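Local coordinates for DUF3299 domain-containing protein (Pseudomonas aeruginosa, PDB 4HSP), which is of unknown function but belongs to the DUF3299 family, whose members are grouped with OB-fold proteins, at residues 115-120 and 135-140. Residues are numbered along the deposited sequence; the frame is centred on the assembly and turned at random.
Sequences FWVEGT and YRMQAS. With EDO (1,2-ethanediol), chain J.
The carbonyl oxygen of Q138 is held by two hydrogen bonds, one from the amide N of T120 and one from a water, with a CA-H...O contact from G119 as a third, softer grip. The two stronger donors are not alike: T120 N comes in at 3.2 Å from Q138 O, bent (136°) and above the carbonyl plane, whereas the water, 2.9 Å from Q138 O, also reaches weakly to T120 OG1. The return bond of this antiparallel hydrogen-bonded pair is straighter, Q138 N pointing in the plane of the T120 carbonyl at 3.1 Å from T120 O. One residue on, G119 and A139 form a non-hydrogen-bonded pair with their CA atoms 4.1 Å apart, and a side chain at G119 would run into Q138 O and A139 CA. Next to it S140 N, 2.8 Å from E118 O, carries the pairing on. Such a tightly curled join, in which one segment turns a corner at G119, the other at S140, and strands 115-118 and 135-139 cross nearly at right angles (93°), fits the OB clan to which the family belongs, small barrels of strongly bent strands. V117, M137 and A139 make the apolar part of the contact. V117 turns CG1 anti to the backbone N (chi1 178°), placing it 3.8 Å from A139 CB and alongside the selenium of selenomethionine M137, whose chain bends at chi3 to lay CE against the G119 carbonyl. V98 and V100 of strand 98-102 pack against M137 and V117 respectively. R136 NE donates to O1 of a 1,2-ethanediol, 3.1 Å away.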
# COMPACT_ATOMS: atom_id res chain seq x y z
N PHE A 115 -3.09 1.54 14.53
CA PHE A 115 -2.18 1.87 15.63
C PHE A 115 -2.92 2.10 16.92
O PHE A 115 -4.11 2.32 16.91
CB PHE A 115 -1.42 3.16 15.30
CG PHE A 115 -0.41 3.04 14.20
CD1 PHE A 115 -0.79 3.15 12.86
CD2 PHE A 115 0.94 2.84 14.48
CE1 PHE A 115 0.15 3.02 11.83
CE2 PHE A 115 1.87 2.70 13.46
CZ PHE A 115 1.46 2.79 12.14
N TRP A 116 -2.17 2.06 18.03
CA TRP A 116 -2.55 2.49 19.37
C TRP A 116 -1.93 3.89 19.55
O TRP A 116 -0.73 4.05 19.37
CB TRP A 116 -2.04 1.53 20.48
CG TRP A 116 -2.81 0.25 20.59
CD1 TRP A 116 -2.40 -1.00 20.20
CD2 TRP A 116 -4.16 0.10 21.05
NE1 TRP A 116 -3.43 -1.90 20.33
CE2 TRP A 116 -4.52 -1.25 20.87
CE3 TRP A 116 -5.10 0.99 21.60
CZ2 TRP A 116 -5.77 -1.75 21.25
CZ3 TRP A 116 -6.34 0.50 21.97
CH2 TRP A 116 -6.68 -0.84 21.76
N VAL A 117 -2.77 4.90 19.81
CA VAL A 117 -2.29 6.26 20.10
C VAL A 117 -2.56 6.56 21.60
O VAL A 117 -3.72 6.60 22.01
CB VAL A 117 -2.88 7.37 19.17
CG1 VAL A 117 -2.36 8.73 19.58
CG2 VAL A 117 -2.60 7.09 17.70
N GLU A 118 -1.51 6.75 22.38
CA GLU A 118 -1.56 7.10 23.81
C GLU A 118 -1.09 8.51 24.00
O GLU A 118 -0.09 8.90 23.40
CB GLU A 118 -0.65 6.17 24.64
CG GLU A 118 -0.89 4.68 24.45
CD GLU A 118 0.06 3.75 25.18
OE1 GLU A 118 0.65 4.19 26.20
OE2 GLU A 118 0.20 2.59 24.75
N GLY A 119 -1.72 9.24 24.91
CA GLY A 119 -1.29 10.60 25.24
C GLY A 119 -2.31 11.42 25.98
O GLY A 119 -3.33 10.90 26.39
N THR A 120 -2.04 12.71 26.18
CA THR A 120 -2.95 13.64 26.86
C THR A 120 -4.10 13.92 25.91
O THR A 120 -3.89 14.31 24.75
CB THR A 120 -2.20 14.91 27.32
OG1 THR A 120 -1.05 14.51 28.07
CG2 THR A 120 -3.09 15.85 28.14
N TYR A 135 -12.06 16.44 19.28
CA TYR A 135 -11.03 15.96 20.19
C TYR A 135 -9.63 16.18 19.66
O TYR A 135 -9.41 16.16 18.45
CB TYR A 135 -11.21 14.45 20.47
CG TYR A 135 -12.58 14.10 21.01
CD1 TYR A 135 -12.96 14.45 22.30
CD2 TYR A 135 -13.53 13.48 20.20
CE1 TYR A 135 -14.22 14.14 22.80
CE2 TYR A 135 -14.81 13.17 20.69
CZ TYR A 135 -15.14 13.49 21.99
OH TYR A 135 -16.38 13.19 22.50
N ARG A 136 -8.68 16.37 20.59
CA ARG A 136 -7.26 16.55 20.32
C ARG A 136 -6.44 15.64 21.24
O ARG A 136 -6.87 15.28 22.35
CB ARG A 136 -6.81 18.02 20.48
CG ARG A 136 -7.40 19.00 19.50
CD ARG A 136 -6.97 20.39 19.86
NE ARG A 136 -5.82 20.83 19.07
CZ ARG A 136 -5.81 21.89 18.27
NH1 ARG A 136 -6.89 22.66 18.17
NH2 ARG A 136 -4.72 22.20 17.58
N MSE A 137 -5.24 15.29 20.79
CA MSE A 137 -4.32 14.45 21.55
C MSE A 137 -2.87 14.83 21.24
O MSE A 137 -2.48 15.03 20.08
CB MSE A 137 -4.58 12.98 21.23
CG MSE A 137 -3.81 11.97 22.06
SE MSE A 137 -4.84 10.30 22.09
CE MSE A 137 -5.05 10.22 23.90
N GLN A 138 -2.08 14.95 22.29
CA GLN A 138 -0.65 15.16 22.24
C GLN A 138 -0.11 13.80 22.60
O GLN A 138 -0.14 13.40 23.76
CB GLN A 138 -0.22 16.28 23.20
CG GLN A 138 1.26 16.65 23.12
CD GLN A 138 1.67 17.18 21.77
OE1 GLN A 138 1.05 18.09 21.21
NE2 GLN A 138 2.76 16.63 21.22
N ALA A 139 0.23 13.02 21.58
CA ALA A 139 0.67 11.65 21.76
C ALA A 139 2.07 11.52 22.40
O ALA A 139 3.01 12.22 22.02
CB ALA A 139 0.63 10.91 20.44
N SER A 140 2.17 10.57 23.36
CA SER A 140 3.36 10.11 24.07
C SER A 140 3.92 8.89 23.33
O SER A 140 5.14 8.65 23.35
CB SER A 140 3.02 9.69 25.50
OG SER A 140 2.08 10.52 26.16
C1 EDO J . -2.88 19.30 19.75
O1 EDO J . -3.76 18.48 18.97
C2 EDO J . -2.52 18.66 21.13
O2 EDO J . -3.47 19.06 22.12
O HOH W 1 1.59 14.01 25.98